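Local coordinates for alginate biosynthesis protein AlgX (Pseudomonas aeruginosa, PDB 4KNC) that takes part in the O-acetylation of the exopolysaccharide alginate and protects the polymer from degradation as it crosses the periplasm, at residues F273-L278 with F309-A313; A20-D24 with F35-V39; L91-E95 with L134-K138; W127-F131 with I162-T166; W64-R68 with R120-I126. All coordinates share one frame; numbering follows the deposited sequence.

Interaction 1: residues F273-L278 with F309-A313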
# COMPACT_ATOMS: atom_id res chain seq x y z
N PHE A 273 1.42 -2.33 -2.09
CA PHE A 273 0.23 -1.56 -2.40
C PHE A 273 -0.90 -1.79 -1.40
O PHE A 273 -1.66 -0.86 -1.08
CB PHE A 273 -0.23 -1.98 -3.81
CG PHE A 273 -1.53 -1.35 -4.26
CD1 PHE A 273 -1.58 -0.01 -4.62
CD2 PHE A 273 -2.69 -2.12 -4.39
CE1 PHE A 273 -2.78 0.56 -5.07
CE2 PHE A 273 -3.88 -1.57 -4.83
CZ PHE A 273 -3.94 -0.22 -5.17
N ASP A 274 -0.99 -3.02 -0.91
CA ASP A 274 -2.21 -3.49 -0.25
C ASP A 274 -2.14 -3.68 1.28
O ASP A 274 -3.07 -3.33 1.98
CB ASP A 274 -2.71 -4.78 -0.92
CG ASP A 274 -1.73 -5.96 -0.77
OD1 ASP A 274 -0.49 -5.75 -0.76
OD2 ASP A 274 -2.22 -7.11 -0.66
N SER A 275 -1.02 -4.20 1.77
CA SER A 275 -0.97 -4.73 3.14
C SER A 275 -1.23 -3.71 4.24
O SER A 275 -1.99 -3.97 5.19
CB SER A 275 0.36 -5.46 3.37
OG SER A 275 0.47 -6.57 2.49
N SER A 276 -0.63 -2.54 4.12
CA SER A 276 -0.70 -1.55 5.19
C SER A 276 -2.13 -1.06 5.40
O SER A 276 -2.63 -1.01 6.52
CB SER A 276 0.24 -0.38 4.90
OG SER A 276 0.04 0.66 5.84
N LEU A 277 -2.78 -0.71 4.30
CA LEU A 277 -4.15 -0.22 4.36
C LEU A 277 -5.13 -1.32 4.81
O LEU A 277 -6.05 -1.07 5.59
CB LEU A 277 -4.56 0.34 2.99
CG LEU A 277 -5.99 0.81 2.76
CD1 LEU A 277 -6.39 1.87 3.77
CD2 LEU A 277 -6.09 1.38 1.37
N LEU A 278 -4.93 -2.55 4.34
CA LEU A 278 -5.80 -3.65 4.76
C LEU A 278 -5.65 -3.93 6.27
O LEU A 278 -6.64 -4.05 6.98
CB LEU A 278 -5.53 -4.91 3.94
CG LEU A 278 -5.94 -4.94 2.46
CD1 LEU A 278 -5.74 -6.35 1.86
CD2 LEU A 278 -7.39 -4.47 2.28
N PHE A 309 -7.96 -7.28 -3.84
CA PHE A 309 -7.71 -6.15 -2.94
C PHE A 309 -9.01 -5.46 -2.55
O PHE A 309 -9.30 -5.26 -1.36
CB PHE A 309 -6.78 -5.12 -3.58
CG PHE A 309 -6.67 -3.84 -2.80
CD1 PHE A 309 -6.03 -3.83 -1.57
CD2 PHE A 309 -7.21 -2.67 -3.28
CE1 PHE A 309 -5.93 -2.65 -0.83
CE2 PHE A 309 -7.10 -1.48 -2.55
CZ PHE A 309 -6.46 -1.48 -1.32
N TYR A 310 -9.80 -5.09 -3.55
CA TYR A 310 -11.04 -4.37 -3.31
C TYR A 310 -12.11 -5.20 -2.61
O TYR A 310 -12.87 -4.67 -1.80
CB TYR A 310 -11.54 -3.73 -4.62
CG TYR A 310 -10.53 -2.73 -5.15
CD1 TYR A 310 -10.52 -1.41 -4.70
CD2 TYR A 310 -9.55 -3.12 -6.05
CE1 TYR A 310 -9.58 -0.49 -5.15
CE2 TYR A 310 -8.60 -2.21 -6.52
CZ TYR A 310 -8.62 -0.90 -6.06
OH TYR A 310 -7.68 -0.00 -6.52
N ARG A 311 -12.16 -6.50 -2.91
CA ARG A 311 -13.07 -7.40 -2.19
C ARG A 311 -12.83 -7.44 -0.68
O ARG A 311 -13.74 -7.74 0.10
CB ARG A 311 -12.98 -8.82 -2.76
CG ARG A 311 -13.45 -8.91 -4.19
CD ARG A 311 -13.44 -10.34 -4.67
NE ARG A 311 -14.42 -11.16 -3.98
CZ ARG A 311 -14.50 -12.48 -4.13
NH1 ARG A 311 -13.65 -13.09 -4.94
NH2 ARG A 311 -15.42 -13.19 -3.48
N GLN A 312 -11.61 -7.15 -0.25
CA GLN A 312 -11.32 -6.99 1.17
C GLN A 312 -11.55 -5.53 1.61
O GLN A 312 -12.25 -5.27 2.59
CB GLN A 312 -9.88 -7.41 1.46
CG GLN A 312 -9.61 -8.88 1.21
CD GLN A 312 -8.14 -9.20 1.29
OE1 GLN A 312 -7.57 -9.34 2.38
NE2 GLN A 312 -7.50 -9.31 0.12
N ALA A 313 -10.97 -4.58 0.88
CA ALA A 313 -11.00 -3.19 1.32
C ALA A 313 -12.42 -2.64 1.47
O ALA A 313 -12.71 -1.99 2.48
CB ALA A 313 -10.17 -2.31 0.40
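In the SGNH hydrolase-like domain, helix 275-282 and the residues leading into it pack against helix 307-316, and a T-shaped (edge-to-face) aromatic pair, Phe273 with Phe309, stands at the join. The edge of Phe273 is turned to the face of Phe309, with ring centroids 5.0 Å apart and planes at 54°, well short of perpendicular. CE2 of Phe273 touches near the rim of that face, 3.8 Å from CD2 of Phe309. At the edge of the Phe273 ring, near its plane, the hydroxyl oxygen of Tyr310 passes CZ, while its polar partner is the carbonyl of Met304.

Phe309 is the side chain most enclosed by the contact. With CG trans to its backbone N (chi1 171°), the ring is carried off helix 307-316 into the angle between Phe273, Asp274, Leu277 and Leu278. The methylene of Asp274 presses on it, CB lying 3.5 Å from CD1 of Phe309. Leu277 reaches the ring edge in its plane, with CD2 3.9 Å from CZ of Phe309.

No hydrogen bond joins the segments, so shape complementarity carries the contact. Phe273 also meets the rings of Trp296 and Phe298, which ties the pair to strand 293-298 of the central parallel sheet, and Leu70 of helix 61-76 touches Phe309. Leu278 divides its two methyls: CD2 sits by Phe309 and the CB of Ala313, whereas CD1 meets the amide end of Gln312, whose NE2 bonds to the Ser308 carbonyl; the two side chains cross at about a right angle, with CD1 of Leu278 3.5 Å from OE1 of Gln312.

Interaction 2: residues A20-D24 with F35-V39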
# COMPACT_ATOMS: atom_id res chain seq x y z
N ALA A 20 26.12 -9.24 -19.33
CA ALA A 20 24.95 -10.06 -19.06
C ALA A 20 23.83 -9.24 -18.44
O ALA A 20 22.64 -9.56 -18.61
CB ALA A 20 25.30 -11.21 -18.14
N ALA A 21 24.21 -8.18 -17.74
CA ALA A 21 23.26 -7.33 -17.04
C ALA A 21 22.32 -6.60 -17.99
O ALA A 21 21.28 -6.09 -17.56
CB ALA A 21 23.99 -6.33 -16.16
N ALA A 22 22.68 -6.53 -19.27
CA ALA A 22 21.85 -5.75 -20.20
C ALA A 22 20.61 -6.48 -20.76
O ALA A 22 19.86 -5.91 -21.53
CB ALA A 22 22.70 -5.21 -21.33
N TYR A 23 20.40 -7.75 -20.40
CA TYR A 23 19.34 -8.54 -21.04
C TYR A 23 18.20 -8.88 -20.09
O TYR A 23 18.42 -9.50 -19.06
CB TYR A 23 19.91 -9.83 -21.65
CG TYR A 23 21.12 -9.54 -22.49
CD1 TYR A 23 21.04 -8.66 -23.56
CD2 TYR A 23 22.34 -10.12 -22.21
CE1 TYR A 23 22.14 -8.37 -24.33
CE2 TYR A 23 23.46 -9.84 -22.98
CZ TYR A 23 23.35 -8.97 -24.03
OH TYR A 23 24.45 -8.69 -24.80
N ASP A 24 16.99 -8.48 -20.46
CA ASP A 24 15.82 -8.68 -19.60
C ASP A 24 15.63 -10.14 -19.23
O ASP A 24 15.22 -10.45 -18.12
CB ASP A 24 14.55 -8.14 -20.24
CG ASP A 24 14.50 -6.63 -20.26
OD1 ASP A 24 15.36 -6.00 -19.61
OD2 ASP A 24 13.60 -6.06 -20.91
N PHE A 35 14.62 -5.88 -10.60
CA PHE A 35 15.70 -5.01 -11.09
C PHE A 35 15.78 -4.89 -12.61
O PHE A 35 16.68 -4.23 -13.14
CB PHE A 35 17.04 -5.48 -10.53
CG PHE A 35 17.03 -5.67 -9.04
CD1 PHE A 35 17.17 -4.58 -8.19
CD2 PHE A 35 16.87 -6.93 -8.49
CE1 PHE A 35 17.15 -4.75 -6.80
CE2 PHE A 35 16.84 -7.11 -7.11
CZ PHE A 35 16.98 -6.02 -6.26
N THR A 36 14.84 -5.52 -13.31
CA THR A 36 14.89 -5.65 -14.77
C THR A 36 14.84 -4.34 -15.57
O THR A 36 13.91 -3.57 -15.41
CB THR A 36 13.69 -6.50 -15.22
OG1 THR A 36 13.53 -7.60 -14.32
CG2 THR A 36 13.87 -7.01 -16.64
N HIS A 37 15.86 -4.06 -16.39
CA HIS A 37 17.20 -4.61 -16.25
C HIS A 37 18.09 -3.42 -15.84
O HIS A 37 17.71 -2.26 -16.04
CB HIS A 37 17.68 -5.30 -17.54
CG HIS A 37 18.03 -4.37 -18.66
ND1 HIS A 37 17.23 -4.19 -19.77
CD2 HIS A 37 19.12 -3.58 -18.86
CE1 HIS A 37 17.79 -3.32 -20.58
NE2 HIS A 37 18.94 -2.93 -20.06
N LEU A 38 19.26 -3.70 -15.27
CA LEU A 38 20.09 -2.63 -14.69
C LEU A 38 20.99 -1.98 -15.71
O LEU A 38 21.58 -2.66 -16.53
CB LEU A 38 20.94 -3.17 -13.54
CG LEU A 38 20.17 -3.70 -12.33
CD1 LEU A 38 21.11 -4.55 -11.49
CD2 LEU A 38 19.58 -2.54 -11.50
N VAL A 39 21.05 -0.65 -15.68
CA VAL A 39 21.99 0.11 -16.49
C VAL A 39 22.83 1.03 -15.61
O VAL A 39 22.36 1.54 -14.59
CB VAL A 39 21.31 0.92 -17.62
CG1 VAL A 39 20.62 -0.01 -18.60
CG2 VAL A 39 20.32 1.93 -17.07
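A cis peptide bond precedes His37, whose imidazole meets the 20-24 segment and is bound there by Asp24. His37 ND1 donates to OD1 of Asp24 at 2.6 Å, a short His-carboxylate hydrogen bond with an N-H...O angle of 148°. The acceptor lies close to the imidazole plane. From the other partner's side, the donor arrives on the syn side of OD1, though 29° out of the carboxylate plane; the carboxylate and ring planes are well inclined to each other.

His37 holds CG between its backbone N and carbonyl carbon (chi1 73°), and this brings a face of the ring against the backbone of residues 21-23. The carbonyl oxygen of Ala22 stands over the centre of that imidazole face, with CE1 of His37 the nearest atom at 3.4 Å; no hydrogen bond is made there. The carbonyl oxygen of Ala21 approaches CD2 of His37 at 3.6 Å, and that same oxygen accepts a hydrogen bond from the hydroxyl of Tyr27. The methyl of Thr36 packs against the carboxylate, CG2 lying 3.5 Å from OD1 of Asp24.

Thr49 and Thr50 bond to the backbone of His37 and Thr36, joining this corner to the residues after strand 46-48, and Cys203, disulfide-bonded to Cys18, packs on Ala21. With its ND1 hydrogen given to a carboxylate and a carbonyl oxygen over the ring face, His37 is in surroundings that would probably stabilise a positive charge on the imidazole.

Interaction 3: residues L91-E95 with L134-K138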
# COMPACT_ATOMS: atom_id res chain seq x y z
N LEU A 91 12.08 9.95 -13.56
CA LEU A 91 11.47 11.28 -13.63
C LEU A 91 12.19 12.26 -12.73
O LEU A 91 12.35 13.42 -13.09
CB LEU A 91 9.98 11.24 -13.27
CG LEU A 91 9.08 10.62 -14.33
CD1 LEU A 91 7.74 10.24 -13.72
CD2 LEU A 91 8.88 11.57 -15.51
N VAL A 92 12.62 11.82 -11.56
CA VAL A 92 13.21 12.79 -10.63
C VAL A 92 14.70 12.98 -10.88
O VAL A 92 15.21 14.11 -10.95
CB VAL A 92 12.98 12.39 -9.17
CG1 VAL A 92 13.70 13.34 -8.24
CG2 VAL A 92 11.48 12.38 -8.84
N ASN A 93 15.41 11.86 -11.03
CA ASN A 93 16.85 11.90 -11.16
C ASN A 93 17.33 11.61 -12.58
O ASN A 93 18.42 11.06 -12.78
CB ASN A 93 17.50 10.95 -10.16
CG ASN A 93 17.47 11.49 -8.74
OD1 ASN A 93 16.85 10.90 -7.84
ND2 ASN A 93 18.15 12.62 -8.52
N ARG A 94 16.50 11.98 -13.56
CA ARG A 94 16.90 12.02 -14.97
C ARG A 94 18.37 12.42 -15.19
O ARG A 94 19.10 11.74 -15.90
CB ARG A 94 16.00 12.98 -15.75
CG ARG A 94 16.28 13.01 -17.24
CD ARG A 94 15.56 14.16 -17.93
NE ARG A 94 15.57 13.99 -19.38
CZ ARG A 94 15.13 14.90 -20.24
NH1 ARG A 94 14.64 16.04 -19.79
NH2 ARG A 94 15.17 14.66 -21.54
N GLU A 95 18.80 13.52 -14.57
CA GLU A 95 20.13 14.08 -14.86
C GLU A 95 21.31 13.19 -14.46
O GLU A 95 22.44 13.45 -14.87
CB GLU A 95 20.30 15.49 -14.27
CG GLU A 95 19.36 16.55 -14.89
CD GLU A 95 19.37 16.56 -16.43
OE1 GLU A 95 20.45 16.43 -17.03
OE2 GLU A 95 18.29 16.71 -17.04
N LEU A 134 9.26 18.54 -8.69
CA LEU A 134 10.50 17.91 -8.24
C LEU A 134 11.22 17.15 -9.35
O LEU A 134 12.31 16.62 -9.13
CB LEU A 134 10.24 16.96 -7.07
CG LEU A 134 9.46 17.57 -5.91
CD1 LEU A 134 9.32 16.56 -4.78
CD2 LEU A 134 10.17 18.86 -5.45
N PHE A 135 10.61 17.07 -10.53
CA PHE A 135 11.16 16.27 -11.62
C PHE A 135 12.42 16.90 -12.21
O PHE A 135 12.61 18.11 -12.14
CB PHE A 135 10.15 16.09 -12.75
CG PHE A 135 8.97 15.23 -12.40
CD1 PHE A 135 8.81 14.72 -11.12
CD2 PHE A 135 8.01 14.93 -13.36
CE1 PHE A 135 7.71 13.93 -10.80
CE2 PHE A 135 6.92 14.15 -13.05
CZ PHE A 135 6.76 13.65 -11.77
N ASP A 136 13.25 16.06 -12.81
CA ASP A 136 14.48 16.50 -13.46
C ASP A 136 15.28 17.41 -12.52
O ASP A 136 15.79 18.44 -12.94
CB ASP A 136 14.15 17.25 -14.76
CG ASP A 136 15.26 17.14 -15.77
OD1 ASP A 136 16.32 16.62 -15.40
OD2 ASP A 136 15.07 17.57 -16.93
N GLU A 137 15.35 17.04 -11.26
CA GLU A 137 15.88 17.92 -10.23
C GLU A 137 17.36 18.19 -10.42
O GLU A 137 18.09 17.38 -11.01
CB GLU A 137 15.69 17.29 -8.85
CG GLU A 137 16.69 16.15 -8.58
CD GLU A 137 16.62 15.59 -7.18
OE1 GLU A 137 15.66 15.90 -6.43
OE2 GLU A 137 17.54 14.83 -6.82
N LYS A 138 17.81 19.34 -9.91
CA LYS A 138 19.23 19.55 -9.64
C LYS A 138 19.39 19.97 -8.18
O LYS A 138 19.11 21.11 -7.81
CB LYS A 138 19.84 20.58 -10.59
CG LYS A 138 19.91 20.10 -12.03
O HOH W 1 17.68 14.96 -12.28
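The carbonyl oxygen of Val92 is gripped twice, by the backbone N of Glu137 at 2.9 Å and by a water that donates to it. This water also accepts from Glu95 N and donates to Glu137 O, so a single molecule knits the end of the 91-95 segment to the 134-138 loop. One residue back, Asp136 N binds the carbonyl oxygen of Leu91 at 2.8 Å in a nearly straight bond (168°). Two successive carbonyls near the end of helix 89-93 are thus taken up by two successive amides of the loop.

Side chains extend the junction. Asn93 ND2 donates to OE2 of Glu137 at 2.9 Å, meeting it from above the carboxylate plane, with the amide almost perpendicular to the carboxylate. Glu137 has further partners in Arg158, through a salt bridge, and Tyr143 N, which should help keep it ionised. An extended Arg94 lets NH1 form a long salt bridge to OD2 of Asp136, at 3.3 Å. Glu95 OE2 comes to 2.6 Å from OD1 of Asp136, the two carboxylates nearly coplanar; Lys102 pairs with the other oxygen of Glu95.

The apolar part is a CH-pi contact: Leu91 CB sits 4.0 Å from the Phe135 ring centroid, almost exactly on the ring normal, while CD1 of Leu91 lies by CZ and CE2, and its CD2 by CE2 and CD2, of that ring. Tyr107 and Tyr114 of helix 107-123 flank this end, Tyr114 meeting the Phe135 ring edge-to-face, so the loop is fastened between helix 89-93 and helix 107-123.

Interaction 4: residues W127-F131 with I162-T166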
# COMPACT_ATOMS: atom_id res chain seq x y z
N TRP A 127 -7.67 13.21 -3.39
CA TRP A 127 -6.73 14.32 -3.27
C TRP A 127 -5.35 13.80 -3.60
O TRP A 127 -4.89 12.84 -2.97
CB TRP A 127 -6.76 14.88 -1.85
CG TRP A 127 -8.06 15.57 -1.51
CD1 TRP A 127 -9.15 15.01 -0.90
CD2 TRP A 127 -8.42 16.93 -1.80
NE1 TRP A 127 -10.15 15.94 -0.77
CE2 TRP A 127 -9.74 17.13 -1.32
CE3 TRP A 127 -7.76 18.00 -2.41
CZ2 TRP A 127 -10.40 18.35 -1.43
CZ3 TRP A 127 -8.43 19.22 -2.52
CH2 TRP A 127 -9.73 19.38 -2.03
N THR A 128 -4.68 14.42 -4.57
CA THR A 128 -3.44 13.85 -5.07
C THR A 128 -2.33 14.86 -5.28
O THR A 128 -2.33 15.59 -6.26
CB THR A 128 -3.68 13.14 -6.39
OG1 THR A 128 -4.89 12.37 -6.29
CG2 THR A 128 -2.49 12.24 -6.71
N PRO A 129 -1.35 14.90 -4.36
CA PRO A 129 -0.25 15.85 -4.52
C PRO A 129 0.47 15.66 -5.85
O PRO A 129 0.64 14.53 -6.35
CB PRO A 129 0.68 15.50 -3.35
CG PRO A 129 -0.24 14.95 -2.31
CD PRO A 129 -1.28 14.18 -3.07
N ASP A 130 0.87 16.78 -6.43
CA ASP A 130 1.57 16.79 -7.71
C ASP A 130 3.05 16.99 -7.46
O ASP A 130 3.46 18.08 -7.04
CB ASP A 130 1.01 17.93 -8.57
CG ASP A 130 1.67 18.02 -9.93
OD1 ASP A 130 2.64 17.28 -10.19
OD2 ASP A 130 1.20 18.85 -10.74
N PHE A 131 3.86 15.97 -7.73
CA PHE A 131 5.29 16.02 -7.46
C PHE A 131 6.10 16.51 -8.66
O PHE A 131 7.32 16.59 -8.58
CB PHE A 131 5.82 14.63 -7.00
CG PHE A 131 5.18 14.14 -5.73
CD1 PHE A 131 5.33 14.84 -4.54
CD2 PHE A 131 4.39 12.99 -5.73
CE1 PHE A 131 4.73 14.40 -3.36
CE2 PHE A 131 3.78 12.55 -4.56
CZ PHE A 131 3.96 13.25 -3.37
N ILE A 162 5.25 19.21 -0.31
CA ILE A 162 4.14 19.24 -1.27
C ILE A 162 2.87 18.55 -0.74
O ILE A 162 1.75 19.12 -0.82
CB ILE A 162 4.57 18.66 -2.62
CG1 ILE A 162 5.64 19.55 -3.26
CG2 ILE A 162 3.37 18.52 -3.57
CD1 ILE A 162 6.18 19.00 -4.57
N VAL A 163 3.04 17.36 -0.15
CA VAL A 163 1.86 16.66 0.39
C VAL A 163 1.15 17.51 1.44
O VAL A 163 -0.08 17.61 1.45
CB VAL A 163 2.20 15.27 0.99
CG1 VAL A 163 0.93 14.62 1.54
CG2 VAL A 163 2.85 14.37 -0.06
N ALA A 164 1.94 18.14 2.32
CA ALA A 164 1.43 19.03 3.35
C ALA A 164 0.58 20.13 2.73
O ALA A 164 -0.51 20.45 3.25
CB ALA A 164 2.57 19.63 4.15
N GLU A 165 1.07 20.70 1.63
CA GLU A 165 0.23 21.70 0.96
C GLU A 165 -1.11 21.11 0.52
O GLU A 165 -2.14 21.75 0.72
CB GLU A 165 0.96 22.38 -0.20
CG GLU A 165 2.09 23.26 0.30
CD GLU A 165 1.59 24.27 1.34
OE1 GLU A 165 0.73 25.10 0.97
OE2 GLU A 165 2.04 24.22 2.51
N THR A 166 -1.12 19.90 -0.02
CA THR A 166 -2.43 19.27 -0.31
C THR A 166 -3.31 19.05 0.95
O THR A 166 -4.51 19.31 0.92
CB THR A 166 -2.29 17.94 -1.10
OG1 THR A 166 -1.83 18.23 -2.42
CG2 THR A 166 -3.61 17.21 -1.21
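Ile162 opens the helical side of the contact, laying its branches along the chain of residues 129-131. Its CG2 rests 3.5 Å from the carbonyl oxygen of Asp130 and also touches CB of Pro129, while CD1 continues to CD1 of Phe131 at 4.2 Å. The torsion (chi1 -66°) divides this reach: CG2, trans to the backbone N, goes to Pro129 and the Asp130 carbonyl, and CG1, trans to the carbonyl carbon, carries CD1 to Phe131.

Val163, the next residue, faces the middle of the segment. Its CG2 meets the edge of the Phe131 ring near the ring plane, 3.7 Å from CZ, and also lies 3.9 Å from CG of Pro129. CG1 closes on the same atom, so CG of Pro129 is seated against both valine methyls.

A turn later Thr166 takes the other flank of Pro129. Its OG1 passes 3.6 Å from CG of Pro129 and 3.5 Å from its CA, the two side chains crossing at about a right angle. The methyl CG2 turns instead to Trp127, 4.0 Å from CB, whereas the indole NE1 of that tryptophan bonds to Glu80.

Hydrogen bonds play no part between the two segments: Pro129 is the wedge, held by residues on one side of helix 153-169. The loop runs between this helix and helix 107-123, whose Ile118 and Phe121 touch Thr128, and beside strand 80-85 of the parallel sheet, with Val82 against Pro129 and Val84 against both Phe131 and Val163.

Interaction 5: residues W64-R68 with R120-I126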
# COMPACT_ATOMS: atom_id res chain seq x y z
N TRP A 64 -9.77 2.14 -12.32
CA TRP A 64 -10.27 3.48 -11.99
C TRP A 64 -11.65 3.44 -11.33
O TRP A 64 -11.92 4.19 -10.39
CB TRP A 64 -10.23 4.42 -13.21
CG TRP A 64 -8.82 4.71 -13.63
CD1 TRP A 64 -8.22 4.33 -14.79
CD2 TRP A 64 -7.81 5.39 -12.86
NE1 TRP A 64 -6.90 4.75 -14.81
CE2 TRP A 64 -6.63 5.41 -13.64
CE3 TRP A 64 -7.80 6.00 -11.61
CZ2 TRP A 64 -5.45 6.01 -13.19
CZ3 TRP A 64 -6.63 6.61 -11.17
CH2 TRP A 64 -5.47 6.59 -11.96
N ARG A 65 -12.50 2.53 -11.80
CA ARG A 65 -13.80 2.33 -11.15
C ARG A 65 -13.66 1.82 -9.71
O ARG A 65 -14.37 2.27 -8.81
CB ARG A 65 -14.69 1.38 -11.95
CG ARG A 65 -15.26 1.99 -13.22
CD ARG A 65 -16.39 1.14 -13.78
NE ARG A 65 -15.98 -0.24 -14.00
CZ ARG A 65 -15.47 -0.69 -15.14
NH1 ARG A 65 -15.31 0.13 -16.17
NH2 ARG A 65 -15.13 -1.96 -15.26
N GLU A 66 -12.75 0.88 -9.50
CA GLU A 66 -12.55 0.33 -8.16
C GLU A 66 -11.99 1.40 -7.22
O GLU A 66 -12.37 1.47 -6.04
CB GLU A 66 -11.63 -0.89 -8.21
CG GLU A 66 -12.29 -2.16 -8.81
CD GLU A 66 -11.29 -3.29 -9.03
OE1 GLU A 66 -10.24 -3.04 -9.65
OE2 GLU A 66 -11.55 -4.43 -8.57
N LEU A 67 -11.10 2.23 -7.74
CA LEU A 67 -10.51 3.30 -6.94
C LEU A 67 -11.59 4.29 -6.53
O LEU A 67 -11.69 4.66 -5.36
CB LEU A 67 -9.36 3.98 -7.67
CG LEU A 67 -8.03 3.21 -7.63
CD1 LEU A 67 -7.04 3.68 -8.68
CD2 LEU A 67 -7.40 3.31 -6.25
N ARG A 68 -12.42 4.70 -7.49
CA ARG A 68 -13.53 5.62 -7.18
C ARG A 68 -14.52 5.02 -6.17
O ARG A 68 -14.93 5.69 -5.22
CB ARG A 68 -14.25 6.08 -8.46
CG ARG A 68 -15.70 6.54 -8.28
CD ARG A 68 -15.85 7.80 -7.42
NE ARG A 68 -15.44 9.04 -8.08
CZ ARG A 68 -15.67 10.26 -7.57
NH1 ARG A 68 -15.27 11.34 -8.22
NH2 ARG A 68 -16.30 10.39 -6.41
N ARG A 120 -6.29 11.47 -13.30
CA ARG A 120 -7.30 10.42 -13.12
C ARG A 120 -7.58 10.11 -11.64
O ARG A 120 -8.74 9.89 -11.25
CB ARG A 120 -6.92 9.16 -13.91
CG ARG A 120 -6.95 9.39 -15.40
CD ARG A 120 -6.78 8.11 -16.21
NE ARG A 120 -6.91 8.40 -17.64
CZ ARG A 120 -6.88 7.48 -18.61
NH1 ARG A 120 -6.73 6.20 -18.32
NH2 ARG A 120 -7.00 7.86 -19.87
N PHE A 121 -6.53 10.10 -10.83
CA PHE A 121 -6.73 10.03 -9.38
C PHE A 121 -7.70 11.12 -8.93
O PHE A 121 -8.66 10.84 -8.20
CB PHE A 121 -5.41 10.15 -8.60
CG PHE A 121 -4.62 8.86 -8.51
CD1 PHE A 121 -5.16 7.74 -7.89
CD2 PHE A 121 -3.33 8.78 -9.03
CE1 PHE A 121 -4.43 6.56 -7.81
CE2 PHE A 121 -2.60 7.61 -8.94
CZ PHE A 121 -3.15 6.49 -8.33
N ARG A 122 -7.45 12.37 -9.35
CA ARG A 122 -8.35 13.47 -8.96
C ARG A 122 -9.79 13.25 -9.42
O ARG A 122 -10.75 13.52 -8.69
CB ARG A 122 -7.88 14.80 -9.52
CG ARG A 122 -6.55 15.19 -9.02
CD ARG A 122 -6.50 16.64 -8.61
NE ARG A 122 -5.13 16.94 -8.24
CZ ARG A 122 -4.20 17.25 -9.12
NH1 ARG A 122 -4.51 17.34 -10.41
NH2 ARG A 122 -2.96 17.50 -8.72
N GLN A 123 -9.93 12.73 -10.64
CA GLN A 123 -11.24 12.48 -11.20
C GLN A 123 -11.97 11.41 -10.40
O GLN A 123 -13.19 11.38 -10.35
CB GLN A 123 -11.10 12.07 -12.67
CG GLN A 123 -12.41 12.07 -13.44
CD GLN A 123 -12.23 11.63 -14.88
OE1 GLN A 123 -11.18 11.11 -15.27
NE2 GLN A 123 -13.27 11.84 -15.69
N ALA A 124 -11.22 10.52 -9.75
CA ALA A 124 -11.85 9.53 -8.88
C ALA A 124 -12.25 10.10 -7.50
O ALA A 124 -12.77 9.37 -6.64
CB ALA A 124 -10.93 8.30 -8.72
N GLY A 125 -12.04 11.40 -7.29
CA GLY A 125 -12.39 12.05 -6.03
C GLY A 125 -11.30 11.90 -4.98
O GLY A 125 -11.54 11.97 -3.77
N ILE A 126 -10.07 11.72 -5.44
CA ILE A 126 -8.94 11.51 -4.56
C ILE A 126 -8.01 12.71 -4.57
O ILE A 126 -7.60 13.19 -5.63
CB ILE A 126 -8.16 10.23 -4.98
CG1 ILE A 126 -9.06 9.00 -4.83
CG2 ILE A 126 -6.84 10.12 -4.17
CD1 ILE A 126 -8.40 7.68 -5.25
O HOH W 2 -4.51 4.89 -16.55
O HOH W 3 -15.27 8.60 -10.71
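A Schellman motif ends helix 107-123 at Gly125, and helix 61-76 packs against that last turn. The tight part is aromatic. Trp64 turns the edge of its six-membered ring to the face of Phe121, a T-shaped pair with centroids 5.1 Å apart and planes at 77°; CZ3 of Trp64 lies 3.8 Å from CD1 of Phe121. On the face of the indole itself sits Arg120, whose CB is 3.5 Å from the six-membered ring centroid in a CH-pi contact. Leu67 CD1 adds to the apolar core at CE1 of Phe121, and Ala124 CB packs on CB of Arg68.

Towards solvent, waters mediate part of the contact. Arg120 runs extended across the indole, CD close to NE1 of Trp64, with its guanidinium nearly perpendicular to the ring. A water accepts from NE1 and, weakly, from NH1 of Arg120.

Arg68 covers the helix end. Bent at chi2 and chi3, its chain doubles back so that one guanidinium face lies over the carbonyl oxygen of Ala124, while NH2 is salt-bridged to Asp72. A second water accepts from NE of Arg68 at 2.7 Å. The direct bond across the segments runs from NH1 of Arg68 to the carbonyl oxygen of Gln123, 3.0 Å long and tilted 34° from the carbonyl plane.

All five contacts belong to the SGNH hydrolase-like domain. Interactions 1, 5, 4 and 3 form a touching series: Tyr310 packs on Leu67 and Glu66 between 1 and 5, Thr128 meets Phe121 and Arg122 between 5 and 4, and Leu134 CG lies 3.8 Å from Ile162 CD1 between 4 and 3. Interaction 2 stands apart, its nearest atoms about 10 Å from those of interaction 3. These two lie closest to the probable Ser243-His150-Asp148 triad: the side chains of Leu38 and Asn93 are each about 10 Å from that of Asp148, and the side chain of Asn93 is about 11 Å from that of His150. Interactions 1, 4 and 5 lie away from it.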